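Local coordinates for protein lactate racemase (Thermoanaerobacterium thermosaccharolyticum, PDB 2YJG) that interconverts the D- and L-isomers of lactate, using a nickel pincer complex derived from nicotinic acid mononucleotide as its cofactor, at residues 63-77 / 158-172. Residues are numbered along the deposited sequence; the frame is centred on the assembly and turned at random.
Sequences KKNIVIITSDHTRPV and LAVEADLLVAEGFIE. With SO4 (sulfate ion), chain E.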
ATOM      1  N   LYS A  63      20.836 -10.378 -14.848  1.00 25.55           N
ATOM      2  CA  LYS A  63      20.282  -9.064 -15.182  1.00 26.02           C
ATOM      3  C   LYS A  63      20.162  -8.232 -13.919  1.00 26.55           C
ATOM      4  O   LYS A  63      19.828  -8.786 -12.863  1.00 28.01           O
ATOM      5  CB  LYS A  63      18.884  -9.212 -15.780  1.00 25.89           C
ATOM      6  CG  LYS A  63      18.841 -10.043 -17.069  1.00 26.86           C
ATOM      7  CD  LYS A  63      19.520  -9.364 -18.200  1.00 29.90           C
ATOM      8  CE  LYS A  63      19.030  -9.825 -19.551  1.00 30.00           C
ATOM      9  NZ  LYS A  63      19.886 -10.895 -20.093  1.00 31.01           N
ATOM     10  N   LYS A  64      20.358  -6.921 -13.987  1.00 27.10           N
ATOM     11  CA  LYS A  64      20.305  -6.112 -12.744  1.00 28.39           C
ATOM     12  C   LYS A  64      19.201  -5.076 -12.668  1.00 28.06           C
ATOM     13  O   LYS A  64      19.185  -4.234 -11.765  1.00 29.26           O
ATOM     14  CB  LYS A  64      21.670  -5.422 -12.521  1.00 29.79           C
ATOM     15  CG  LYS A  64      21.954  -4.240 -13.405  1.00 31.05           C
ATOM     16  CD  LYS A  64      23.460  -3.875 -13.388  1.00 34.20           C
ATOM     17  CE  LYS A  64      23.754  -2.723 -14.312  1.00 32.89           C
ATOM     18  NZ  LYS A  64      25.216  -2.514 -14.360  1.00 35.24           N
ATOM     19  N   ASN A  65      18.299  -5.044 -13.639  1.00 25.80           N
ATOM     20  CA  ASN A  65      17.242  -4.050 -13.611  1.00 24.64           C
ATOM     21  C   ASN A  65      16.154  -4.657 -14.443  1.00 22.32           C
ATOM     22  O   ASN A  65      16.110  -4.440 -15.646  1.00 24.19           O
ATOM     23  CB  ASN A  65      17.750  -2.700 -14.187  1.00 24.30           C
ATOM     24  CG  ASN A  65      16.679  -1.572 -14.210  1.00 30.06           C
ATOM     25  OD1 ASN A  65      15.694  -1.542 -13.443  1.00 35.82           O
ATOM     26  ND2 ASN A  65      16.914  -0.598 -15.094  1.00 31.73           N
ATOM     27  N   ILE A  66      15.304  -5.429 -13.797  1.00 19.29           N
ATOM     28  CA  ILE A  66      14.136  -6.058 -14.427  1.00 17.47           C
ATOM     29  C   ILE A  66      12.847  -5.281 -14.180  1.00 16.18           C
ATOM     30  O   ILE A  66      12.634  -4.748 -13.102  1.00 13.45           O
ATOM     31  CB  ILE A  66      13.990  -7.491 -13.931  1.00 17.35           C
ATOM     32  CG1 ILE A  66      15.320  -8.217 -14.145  1.00 17.34           C
ATOM     33  CG2 ILE A  66      12.851  -8.220 -14.641  1.00 17.62           C
ATOM     34  CD1 ILE A  66      15.364  -9.602 -13.613  1.00 18.63           C
ATOM     35  N   VAL A  67      12.015  -5.173 -15.219  1.00 15.13           N
ATOM     36  CA  VAL A  67      10.733  -4.488 -15.101  1.00 16.10           C
ATOM     37  C   VAL A  67       9.678  -5.514 -15.542  1.00 14.77           C
ATOM     38  O   VAL A  67       9.835  -6.143 -16.582  1.00 14.42           O
ATOM     39  CB  VAL A  67      10.652  -3.181 -15.949  1.00 16.30           C
ATOM     40  CG1 VAL A  67       9.193  -2.615 -15.988  1.00 17.13           C
ATOM     41  CG2 VAL A  67      11.722  -2.110 -15.428  1.00 16.50           C
ATOM     42  N   ILE A  68       8.673  -5.727 -14.701  1.00 13.69           N
ATOM     43  CA  ILE A  68       7.474  -6.468 -15.105  1.00 13.59           C
ATOM     44  C   ILE A  68       6.324  -5.478 -15.273  1.00 13.77           C
ATOM     45  O   ILE A  68       5.968  -4.785 -14.293  1.00 14.68           O
ATOM     46  CB  ILE A  68       6.991  -7.398 -14.046  1.00 12.80           C
ATOM     47  CG1 ILE A  68       8.095  -8.386 -13.610  1.00 14.94           C
ATOM     48  CG2 ILE A  68       5.742  -8.196 -14.512  1.00 15.76           C
ATOM     49  CD1 ILE A  68       7.724  -9.196 -12.344  1.00 15.81           C
ATOM     50  N   ILE A  69       5.705  -5.478 -16.455  1.00 12.67           N
ATOM     51  CA  ILE A  69       4.548  -4.624 -16.694  1.00 13.60           C
ATOM     52  C   ILE A  69       3.327  -5.431 -16.280  1.00 14.37           C
ATOM     53  O   ILE A  69       3.208  -6.624 -16.641  1.00 13.24           O
ATOM     54  CB  ILE A  69       4.385  -4.188 -18.141  1.00 12.85           C
ATOM     55  CG1 ILE A  69       5.613  -3.379 -18.624  1.00 13.01           C
ATOM     56  CG2 ILE A  69       3.149  -3.288 -18.245  1.00 13.44           C
ATOM     57  CD1 ILE A  69       5.637  -3.065 -20.149  1.00 14.04           C
ATOM     58  N   THR A  70       2.454  -4.811 -15.477  1.00 14.34           N
ATOM     59  CA  THR A  70       1.221  -5.420 -15.062  1.00 15.84           C
ATOM     60  C   THR A  70       0.068  -4.502 -15.402  1.00 16.32           C
ATOM     61  O   THR A  70       0.258  -3.290 -15.628  1.00 16.58           O
ATOM     62  CB  THR A  70       1.233  -5.729 -13.554  1.00 16.21           C
ATOM     63  OG1 THR A  70       0.178  -6.662 -13.224  1.00 18.41           O
ATOM     64  CG2 THR A  70       1.038  -4.478 -12.739  1.00 18.09           C
ATOM     65  N   SER A  71      -1.134  -5.071 -15.431  1.00 17.36           N
ATOM     66  CA  SER A  71      -2.333  -4.319 -15.689  1.00 19.71           C
ATOM     67  C   SER A  71      -2.850  -3.511 -14.488  1.00 20.02           C
ATOM     68  O   SER A  71      -2.513  -3.729 -13.336  1.00 19.15           O
ATOM     69  CB  SER A  71      -3.439  -5.217 -16.226  1.00 20.49           C
ATOM     70  OG  SER A  71      -3.103  -5.734 -17.513  1.00 26.03           O
ATOM     71  N   ASP A  72      -3.729  -2.579 -14.773  1.00 22.93           N
ATOM     72  CA  ASP A  72      -4.213  -1.696 -13.743  1.00 25.21           C
ATOM     73  C   ASP A  72      -5.435  -2.200 -13.005  1.00 27.71           C
ATOM     74  O   ASP A  72      -5.938  -3.232 -13.322  1.00 26.89           O
ATOM     75  CB  ASP A  72      -4.335  -0.239 -14.210  1.00 26.39           C
ATOM     76  CG  ASP A  72      -5.528   0.042 -15.142  1.00 29.00           C
ATOM     77  OD1 ASP A  72      -6.332  -0.809 -15.427  1.00 29.44           O
ATOM     78  OD2 ASP A  72      -5.626   1.170 -15.590  1.00 29.79           O
ATOM     79  N   HIS A  73      -5.813  -1.465 -11.956  1.00 29.45           N
ATOM     80  CA  HIS A  73      -7.013  -1.714 -11.133  1.00 31.35           C
ATOM     81  C   HIS A  73      -8.305  -1.901 -11.938  1.00 31.36           C
ATOM     82  O   HIS A  73      -9.240  -2.534 -11.438  1.00 32.45           O
ATOM     83  CB  HIS A  73      -7.228  -0.543 -10.121  1.00 32.15           C
ATOM     84  CG  HIS A  73      -7.408   0.788 -10.793  1.00 35.52           C
ATOM     85  ND1 HIS A  73      -6.412   1.385 -11.540  1.00 38.60           N
ATOM     86  CD2 HIS A  73      -8.474   1.620 -10.867  1.00 40.95           C
ATOM     87  CE1 HIS A  73      -6.855   2.519 -12.052  1.00 40.44           C
ATOM     88  NE2 HIS A  73      -8.111   2.679 -11.670  1.00 40.99           N
ATOM     89  N   THR A  74      -8.384  -1.354 -13.146  1.00 31.22           N
ATOM     90  CA  THR A  74      -9.554  -1.570 -14.001  1.00 31.63           C
ATOM     91  C   THR A  74      -9.597  -2.927 -14.779  1.00 30.13           C
ATOM     92  O   THR A  74     -10.612  -3.248 -15.397  1.00 29.42           O
ATOM     93  CB  THR A  74      -9.748  -0.432 -15.028  1.00 32.11           C
ATOM     94  OG1 THR A  74      -8.859  -0.587 -16.141  1.00 35.14           O
ATOM     95  CG2 THR A  74      -9.545   0.971 -14.384  1.00 34.81           C
ATOM     96  N   ARG A  75      -8.502  -3.700 -14.778  1.00 27.54           N
ATOM     97  CA  ARG A  75      -8.460  -4.934 -15.558  1.00 26.48           C
ATOM     98  C   ARG A  75      -8.558  -6.087 -14.578  1.00 26.17           C
ATOM     99  O   ARG A  75      -8.113  -5.964 -13.430  1.00 27.03           O
ATOM    100  CB  ARG A  75      -7.172  -5.034 -16.392  1.00 26.18           C
ATOM    101  CG  ARG A  75      -6.900  -3.842 -17.313  1.00 28.88           C
ATOM    102  CD  ARG A  75      -8.050  -3.439 -18.223  1.00 33.90           C
ATOM    103  NE  ARG A  75      -8.291  -4.436 -19.279  1.00 39.11           N
ATOM    104  CZ  ARG A  75      -9.474  -5.008 -19.583  1.00 43.13           C
ATOM    105  NH1 ARG A  75     -10.617  -4.716 -18.940  1.00 42.58           N
ATOM    106  NH2 ARG A  75      -9.516  -5.894 -20.569  1.00 43.27           N
ATOM    107  N   PRO A  76      -9.155  -7.203 -14.996  1.00 24.65           N
ATOM    108  CA  PRO A  76      -9.321  -8.353 -14.097  1.00 24.69           C
ATOM    109  C   PRO A  76      -8.147  -9.315 -13.955  1.00 23.68           C
ATOM    110  O   PRO A  76      -8.346 -10.461 -13.524  1.00 24.25           O
ATOM    111  CB  PRO A  76     -10.522  -9.071 -14.714  1.00 25.47           C
ATOM    112  CG  PRO A  76     -10.334  -8.878 -16.142  1.00 24.43           C
ATOM    113  CD  PRO A  76      -9.805  -7.446 -16.295  1.00 25.90           C
ATOM    114  N   VAL A  77      -6.935  -8.880 -14.280  1.00 21.29           N
ATOM    115  CA  VAL A  77      -5.763  -9.733 -14.135  1.00 20.22           C
ATOM    116  C   VAL A  77      -5.600 -10.208 -12.664  1.00 19.53           C
ATOM    117  O   VAL A  77      -5.578  -9.410 -11.716  1.00 18.84           O
ATOM    118  CB  VAL A  77      -4.487  -9.040 -14.639  1.00 19.05           C
ATOM    119  CG1 VAL A  77      -3.311  -9.968 -14.509  1.00 20.21           C
ATOM    120  CG2 VAL A  77      -4.644  -8.534 -16.063  1.00 19.82           C
ATOM    121  N   LEU A 158      11.348   3.916 -17.662  1.00 21.51           N
ATOM    122  CA  LEU A 158      11.695   2.756 -16.848  1.00 21.23           C
ATOM    123  C   LEU A 158      11.739   1.502 -17.671  1.00 20.58           C
ATOM    124  O   LEU A 158      12.627   0.681 -17.525  1.00 18.03           O
ATOM    125  CB  LEU A 158      10.644   2.613 -15.761  1.00 22.32           C
ATOM    126  CG  LEU A 158      11.043   1.704 -14.608  1.00 23.98           C
ATOM    127  CD1 LEU A 158      12.149   2.389 -13.756  1.00 27.33           C
ATOM    128  CD2 LEU A 158       9.792   1.453 -13.787  1.00 26.12           C
ATOM    129  N   ALA A 159      10.742   1.341 -18.544  1.00 20.00           N
ATOM    130  CA  ALA A 159      10.693   0.196 -19.451  1.00 20.04           C
ATOM    131  C   ALA A 159      11.884   0.136 -20.419  1.00 20.15           C
ATOM    132  O   ALA A 159      12.439  -0.935 -20.677  1.00 18.66           O
ATOM    133  CB  ALA A 159       9.376   0.231 -20.217  1.00 19.58           C
ATOM    134  N   VAL A 160      12.232   1.299 -20.947  1.00 21.10           N
ATOM    135  CA  VAL A 160      13.323   1.465 -21.904  1.00 22.34           C
ATOM    136  C   VAL A 160      14.656   1.113 -21.223  1.00 23.41           C
ATOM    137  O   VAL A 160      15.430   0.310 -21.730  1.00 25.47           O
ATOM    138  CB  VAL A 160      13.408   2.925 -22.415  1.00 22.00           C
ATOM    139  CG1 VAL A 160      14.534   3.014 -23.452  1.00 23.15           C
ATOM    140  CG2 VAL A 160      12.026   3.432 -23.001  1.00 22.29           C
ATOM    141  N   GLU A 161      14.862   1.650 -20.026  1.00 25.12           N
ATOM    142  CA  GLU A 161      16.112   1.434 -19.234  1.00 25.57           C
ATOM    143  C   GLU A 161      16.344   0.008 -18.706  1.00 25.50           C
ATOM    144  O   GLU A 161      17.475  -0.362 -18.420  1.00 23.29           O
ATOM    145  CB  GLU A 161      16.093   2.346 -18.003  1.00 25.93           C
ATOM    146  CG  GLU A 161      16.134   3.797 -18.294  1.00 30.30           C
ATOM    147  CD  GLU A 161      15.781   4.635 -17.038  1.00 37.28           C
ATOM    148  OE1 GLU A 161      15.470   4.026 -15.954  1.00 39.39           O
ATOM    149  OE2 GLU A 161      15.832   5.891 -17.153  1.00 40.10           O
ATOM    150  N   ALA A 162      15.269  -0.773 -18.599  1.00 24.29           N
ATOM    151  CA  ALA A 162      15.334  -2.138 -18.153  1.00 23.94           C
ATOM    152  C   ALA A 162      16.326  -3.003 -18.917  1.00 24.88           C
ATOM    153  O   ALA A 162      16.442  -2.917 -20.135  1.00 24.58           O
ATOM    154  CB  ALA A 162      13.953  -2.774 -18.231  1.00 24.45           C
ATOM    155  N   ASP A 163      17.059  -3.809 -18.158  1.00 24.11           N
ATOM    156  CA  ASP A 163      17.865  -4.940 -18.670  1.00 25.28           C
ATOM    157  C   ASP A 163      17.038  -6.034 -19.260  1.00 23.71           C
ATOM    158  O   ASP A 163      17.429  -6.715 -20.229  1.00 23.76           O
ATOM    159  CB  ASP A 163      18.552  -5.622 -17.481  1.00 26.76           C
ATOM    160  CG  ASP A 163      19.903  -5.171 -17.294  1.00 31.58           C
ATOM    161  OD1 ASP A 163      20.321  -4.242 -18.050  1.00 42.49           O
ATOM    162  OD2 ASP A 163      20.567  -5.733 -16.400  1.00 36.04           O
ATOM    163  N   LEU A 164      15.893  -6.267 -18.634  1.00 20.98           N
ATOM    164  CA  LEU A 164      14.938  -7.211 -19.167  1.00 19.37           C
ATOM    165  C   LEU A 164      13.577  -6.619 -18.927  1.00 18.84           C
ATOM    166  O   LEU A 164      13.268  -6.139 -17.806  1.00 19.09           O
ATOM    167  CB  LEU A 164      15.090  -8.553 -18.486  1.00 19.73           C
ATOM    168  CG  LEU A 164      14.181  -9.691 -18.899  1.00 19.80           C
ATOM    169  CD1 LEU A 164      14.563 -10.155 -20.279  1.00 19.62           C
ATOM    170  CD2 LEU A 164      14.165 -10.843 -17.839  1.00 21.71           C
ATOM    171  N   LEU A 165      12.766  -6.593 -19.973  1.00 18.10           N
ATOM    172  CA  LEU A 165      11.399  -6.168 -19.873  1.00 17.13           C
ATOM    173  C   LEU A 165      10.450  -7.328 -20.095  1.00 17.59           C
ATOM    174  O   LEU A 165      10.525  -8.026 -21.120  1.00 18.31           O
ATOM    175  CB  LEU A 165      11.125  -5.072 -20.890  1.00 15.86           C
ATOM    176  CG  LEU A 165       9.734  -4.403 -20.838  1.00 17.13           C
ATOM    177  CD1 LEU A 165       9.441  -3.717 -19.419  1.00 16.31           C
ATOM    178  CD2 LEU A 165       9.549  -3.421 -21.966  1.00 18.93           C
ATOM    179  N   VAL A 166       9.540  -7.494 -19.132  1.00 16.97           N
ATOM    180  CA  VAL A 166       8.573  -8.567 -19.090  1.00 16.42           C
ATOM    181  C   VAL A 166       7.162  -7.948 -18.971  1.00 15.10           C
ATOM    182  O   VAL A 166       7.010  -6.849 -18.428  1.00 14.98           O
ATOM    183  CB  VAL A 166       8.871  -9.477 -17.848  1.00 18.24           C
ATOM    184  CG1 VAL A 166       7.805 -10.464 -17.616  1.00 23.28           C
ATOM    185  CG2 VAL A 166      10.150 -10.208 -18.059  1.00 20.91           C
ATOM    186  N   ALA A 167       6.136  -8.692 -19.351  1.00 13.46           N
ATOM    187  CA  ALA A 167       4.738  -8.243 -19.069  1.00 14.26           C
ATOM    188  C   ALA A 167       3.836  -9.400 -18.737  1.00 14.33           C
ATOM    189  O   ALA A 167       4.037 -10.526 -19.243  1.00 14.29           O
ATOM    190  CB  ALA A 167       4.158  -7.540 -20.268  1.00 13.89           C
ATOM    191  N   GLU A 168       2.821  -9.108 -17.924  1.00 14.23           N
ATOM    192  CA  GLU A 168       1.760 -10.023 -17.711  1.00 14.85           C
ATOM    193  C   GLU A 168       0.460  -9.392 -18.179  1.00 14.70           C
ATOM    194  O   GLU A 168       0.363  -8.179 -18.420  1.00 16.50           O
ATOM    195  CB  GLU A 168       1.663 -10.480 -16.276  1.00 15.16           C
ATOM    196  CG  GLU A 168       1.292  -9.414 -15.258  1.00 17.52           C
ATOM    197  CD  GLU A 168       0.669  -9.990 -13.981  1.00 22.68           C
ATOM    198  OE1 GLU A 168       0.650 -11.235 -13.831  1.00 25.52           O
ATOM    199  OE2 GLU A 168       0.186  -9.192 -13.130  1.00 20.90           O
ATOM    200  N   GLY A 169      -0.549 -10.225 -18.348  1.00 13.65           N
ATOM    201  CA  GLY A 169      -1.825  -9.734 -18.890  1.00 12.66           C
ATOM    202  C   GLY A 169      -2.845 -10.852 -18.983  1.00 12.80           C
ATOM    203  O   GLY A 169      -2.610 -11.964 -18.492  1.00 12.99           O
ATOM    204  N   PHE A 170      -3.956 -10.592 -19.669  1.00 12.18           N
ATOM    205  CA  PHE A 170      -4.960 -11.641 -19.943  1.00 13.00           C
ATOM    206  C   PHE A 170      -5.490 -11.476 -21.379  1.00 12.66           C
ATOM    207  O   PHE A 170      -5.327 -10.363 -22.026  1.00 14.42           O
ATOM    208  CB  PHE A 170      -6.105 -11.594 -18.927  1.00 13.52           C
ATOM    209  CG  PHE A 170      -7.090 -10.555 -19.190  1.00 15.62           C
ATOM    210  CD1 PHE A 170      -6.728  -9.236 -19.278  1.00 17.80           C
ATOM    211  CD2 PHE A 170      -8.400 -10.884 -19.369  1.00 19.27           C
ATOM    212  CE1 PHE A 170      -7.665  -8.296 -19.597  1.00 22.98           C
ATOM    213  CE2 PHE A 170      -9.323  -9.935 -19.635  1.00 22.76           C
ATOM    214  CZ  PHE A 170      -8.944  -8.654 -19.754  1.00 23.75           C
ATOM    215  N   ILE A 171      -6.100 -12.540 -21.884  1.00 11.34           N
ATOM    216  CA  ILE A 171      -6.488 -12.572 -23.301  1.00 11.35           C
ATOM    217  C   ILE A 171      -7.984 -12.796 -23.434  1.00 10.87           C
ATOM    218  O   ILE A 171      -8.495 -13.810 -22.929  1.00 11.39           O
ATOM    219  CB  ILE A 171      -5.734 -13.670 -24.083  1.00 11.94           C
ATOM    220  CG1 ILE A 171      -4.269 -13.398 -24.187  1.00 12.93           C
ATOM    221  CG2 ILE A 171      -6.345 -13.760 -25.506  1.00 13.78           C
ATOM    222  CD1 ILE A 171      -3.405 -14.600 -24.613  1.00 11.96           C
ATOM    223  N   GLU A 172      -8.717 -11.888 -24.078  1.00 10.07           N
ATOM    224  CA  GLU A 172     -10.158 -12.057 -24.324  1.00 11.96           C
ATOM    225  C   GLU A 172     -10.407 -11.277 -25.628  1.00 11.45           C
ATOM    226  O   GLU A 172      -9.554 -10.484 -26.048  1.00 11.08           O
ATOM    227  CB  GLU A 172     -11.024 -11.482 -23.201  1.00 14.27           C
ATOM    228  CG  GLU A 172     -10.973  -9.925 -23.134  1.00 14.91           C
ATOM    229  CD  GLU A 172     -11.754  -9.330 -21.954  1.00 20.91           C
ATOM    230  OE1 GLU A 172     -12.243 -10.099 -21.078  1.00 15.80           O
ATOM    231  OE2 GLU A 172     -11.832  -8.071 -21.918  1.00 19.69           O
TER
HETATM  232  S   SO4 E1429      -5.252  -4.923 -22.055  1.00 42.16           S
HETATM  233  O1  SO4 E1429      -3.797  -4.807 -21.954  1.00 42.20           O
HETATM  234  O2  SO4 E1429      -5.702  -5.665 -20.852  1.00 39.49           O
HETATM  235  O3  SO4 E1429      -5.992  -3.631 -22.125  1.00 32.86           O
HETATM  236  O4  SO4 E1429      -5.439  -5.632 -23.275  1.00 39.90           O
HETATM  237  O   HOH W   1      19.531  -0.993 -16.429  1.00 50.54           O
HETATM  238  O   HOH W   2      -0.022  -5.497 -18.635  1.00 15.89           O
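Strands 66-71 and 164-170 run parallel, their axes 19° apart, and bonds from Val67 N to Leu164 O (3.0 Å) and Ile69 N to Val166 O (2.7 Å) fix the register, with Val67 O and Ile69 O accepting from Val166 N and Glu168 N. On the face carrying Val67, Leu165, Ile69 and Ala167, Leu165 CD1 packs on Val67 CG1 (3.6 Å) and meets Ile69 CG1. Val67 CG2 reaches Ala162 CB at 3.6 Å, just past the end of helix 157-161. Before the strands, Asp163 OD2 accepts from Lys64 N on its anti side (2.7 Å, 170°). With chi1 at -164°, Thr70 turns OG1 opposite its own N, alongside Glu168, and donates to the anti lone pair of its OE2 (2.5 Å); Ser79 and Thr82 also bind this buried carboxylate. A glutamine whose NH2 replaced Glu168 OE2 would probably leave Thr70 OG1 without its acceptor. Pro76 CG lies over a Phe170 face, 4.1 Å from the centroid; Arg75 NE donates to a sulfate, probably from the crystallisation liquor, and NH2 makes a weak, long salt bridge to Glu172 OE2. Loop 72-75, probably cofactor-binding, follows a central strand of a mixed sheet at its C-terminal end, as in Rossmann-like α/β folds.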